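Local coordinates for protein pyridoxine 4-oxidase (Mesorhizobium loti, PDB 4HA6) that oxidises the 4-hydroxymethyl group of pyridoxine to the aldehyde, giving pyridoxal, with FAD as cofactor and oxygen as electron acceptor, at residues F398-E403 with M433-I437. Residues are numbered along the deposited sequence; the frame is centred on the assembly and turned at random.
Sequences FRRALE and MDDFI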
loop_
_atom_site.group_PDB
_atom_site.type_symbol
_atom_site.label_atom_id
_atom_site.label_comp_id
_atom_site.label_asym_id
_atom_site.label_seq_id
_atom_site.Cartn_x
_atom_site.Cartn_y
_atom_site.Cartn_z
ATOM N N PHE A 398 -6.702 18.739 3.800
ATOM C CA PHE A 398 -7.822 18.125 3.069
ATOM C C PHE A 398 -8.796 19.175 2.524
ATOM O O PHE A 398 -9.451 18.939 1.506
ATOM C CB PHE A 398 -8.591 17.145 3.957
ATOM C CG PHE A 398 -8.547 15.714 3.472
ATOM C CD1 PHE A 398 -9.212 15.336 2.311
ATOM C CD2 PHE A 398 -7.858 14.748 4.191
ATOM C CE1 PHE A 398 -9.168 13.994 1.862
ATOM C CE2 PHE A 398 -7.807 13.418 3.756
ATOM C CZ PHE A 398 -8.466 13.043 2.590
ATOM N N ARG A 399 -8.917 20.313 3.213
ATOM C CA ARG A 399 -9.644 21.461 2.660
ATOM C C ARG A 399 -8.936 21.933 1.394
ATOM O O ARG A 399 -9.580 22.214 0.377
ATOM C CB ARG A 399 -9.713 22.626 3.656
ATOM C CG ARG A 399 -10.620 22.385 4.851
ATOM C CD ARG A 399 -10.687 23.618 5.747
ATOM N NE ARG A 399 -10.954 23.200 7.122
ATOM C CZ ARG A 399 -10.419 23.767 8.198
ATOM N NH1 ARG A 399 -9.587 24.806 8.080
ATOM N NH2 ARG A 399 -10.734 23.305 9.398
ATOM N N ARG A 400 -7.612 22.029 1.460
ATOM C CA ARG A 400 -6.841 22.439 0.288
ATOM C C ARG A 400 -7.059 21.442 -0.851
ATOM O O ARG A 400 -7.198 21.837 -2.022
ATOM C CB ARG A 400 -5.352 22.585 0.620
ATOM C CG ARG A 400 -5.020 23.566 1.768
ATOM C CD ARG A 400 -5.282 25.038 1.411
ATOM N NE ARG A 400 -6.695 25.414 1.531
ATOM C CZ ARG A 400 -7.314 25.699 2.681
ATOM N NH1 ARG A 400 -6.657 25.655 3.839
ATOM N NH2 ARG A 400 -8.603 26.023 2.678
ATOM N N ALA A 401 -7.140 20.152 -0.512
ATOM C CA ALA A 401 -7.292 19.121 -1.552
ATOM C C ALA A 401 -8.665 19.237 -2.210
ATOM O O ALA A 401 -8.766 19.221 -3.447
ATOM C CB ALA A 401 -7.087 17.716 -0.985
ATOM N N LEU A 402 -9.713 19.343 -1.388
ATOM C CA LEU A 402 -11.083 19.507 -1.901
ATOM C C LEU A 402 -11.141 20.761 -2.751
ATOM O O LEU A 402 -11.794 20.796 -3.802
ATOM C CB LEU A 402 -12.074 19.690 -0.758
ATOM C CG LEU A 402 -13.513 19.150 -0.866
ATOM C CD1 LEU A 402 -14.450 19.937 0.031
ATOM C CD2 LEU A 402 -14.063 19.043 -2.295
ATOM N N GLU A 403 -10.477 21.812 -2.289
ATOM C CA GLU A 403 -10.509 23.048 -3.057
ATOM C C GLU A 403 -9.793 22.890 -4.377
ATOM O O GLU A 403 -10.211 23.464 -5.378
ATOM C CB GLU A 403 -9.947 24.218 -2.251
ATOM C CG GLU A 403 -10.891 24.617 -1.148
ATOM C CD GLU A 403 -10.404 25.796 -0.365
ATOM O OE1 GLU A 403 -9.168 26.008 -0.316
ATOM O OE2 GLU A 403 -11.267 26.500 0.201
ATOM N N MET A 433 -17.256 22.274 5.238
ATOM C CA MET A 433 -16.326 21.527 4.405
ATOM C C MET A 433 -15.754 20.350 5.179
ATOM O O MET A 433 -15.615 19.242 4.642
ATOM C CB MET A 433 -15.186 22.423 3.968
ATOM C CG MET A 433 -15.589 23.523 3.032
ATOM S SD MET A 433 -14.651 23.374 1.518
ATOM C CE MET A 433 -13.038 23.015 2.209
ATOM N N ASP A 434 -15.403 20.595 6.437
ATOM C CA ASP A 434 -14.842 19.546 7.280
ATOM C C ASP A 434 -15.846 18.403 7.412
ATOM O O ASP A 434 -15.460 17.231 7.419
ATOM C CB ASP A 434 -14.500 20.099 8.670
ATOM C CG ASP A 434 -13.164 20.851 8.706
ATOM O OD1 ASP A 434 -12.522 21.019 7.639
ATOM O OD2 ASP A 434 -12.767 21.290 9.811
ATOM N N ASP A 435 -17.131 18.744 7.505
ATOM C CA ASP A 435 -18.172 17.732 7.716
ATOM C C ASP A 435 -18.351 16.878 6.467
ATOM O O ASP A 435 -18.438 15.648 6.543
ATOM C CB ASP A 435 -19.516 18.365 8.107
ATOM C CG ASP A 435 -20.591 17.314 8.378
ATOM O OD1 ASP A 435 -20.433 16.525 9.339
ATOM O OD2 ASP A 435 -21.586 17.255 7.624
ATOM N N PHE A 436 -18.409 17.531 5.314
ATOM C CA PHE A 436 -18.463 16.792 4.066
ATOM C C PHE A 436 -17.242 15.885 3.905
ATOM O O PHE A 436 -17.371 14.708 3.535
ATOM C CB PHE A 436 -18.552 17.733 2.879
ATOM C CG PHE A 436 -18.442 17.025 1.569
ATOM C CD1 PHE A 436 -17.237 17.003 0.880
ATOM C CD2 PHE A 436 -19.537 16.351 1.037
ATOM C CE1 PHE A 436 -17.123 16.325 -0.336
ATOM C CE2 PHE A 436 -19.439 15.680 -0.178
ATOM C CZ PHE A 436 -18.224 15.664 -0.864
ATOM N N ILE A 437 -16.053 16.426 4.163
ATOM C CA ILE A 437 -14.827 15.631 4.024
ATOM C C ILE A 437 -14.860 14.407 4.955
ATOM O O ILE A 437 -14.583 13.285 4.523
ATOM C CB ILE A 437 -13.574 16.500 4.260
ATOM C CG1 ILE A 437 -13.429 17.526 3.125
ATOM C CG2 ILE A 437 -12.315 15.644 4.364
ATOM C CD1 ILE A 437 -12.411 18.645 3.434
#
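Helices 392-409 and 430-440 meet almost at right angles here: the axes of segments 398-403 and 433-437 cross at 84° and approach to 10.3 Å, a spacing filled by side chains rather than by backbone. Leu402, Met433 and Ile437 point their CA-to-CB bonds into this gap. With chi1 near -147°, between the wells, Leu402 brings CD1 to 3.8 Å from Met433 SD, and the same methyl lies 4.1 Å from both Phe436 CD1 and Ile437 CG1. Ile437, in an mt rotamer, extends CD1 to the first helix, 3.5 Å from the carbonyl O of Phe398, while its CG2 meets Phe398 CD1 at 3.7 Å. Met433 bends so that CE rests 3.6 Å from Arg399 CG, covering the aliphatic part of that arginine.

Beyond this methylene, the extended mtt chain of Arg399 delivers its guanidinium edge-on to Asp434. The salt bridge is bidentate: Arg399 NE donates to Asp434 OD1 at 2.7 Å and Arg399 NH2 to Asp434 OD2 at 2.9 Å, both nearly linear; Arg395, one turn earlier, also pairs with Asp434 OD2. Arg400 instead folds back along its own helix, its NH2 3.0 Å from Glu403 OE1.

Phe360 of strand 355-362 touches Leu402, Phe436 and Ile437, so both helices pack on the antiparallel sheet. The contact thus belongs to the helix-covered sheet of the substrate-binding domain of GMC oxidoreductases, away from the flavin: a near-orthogonal helix pair with an apolar interior and a salt bridge along one margin.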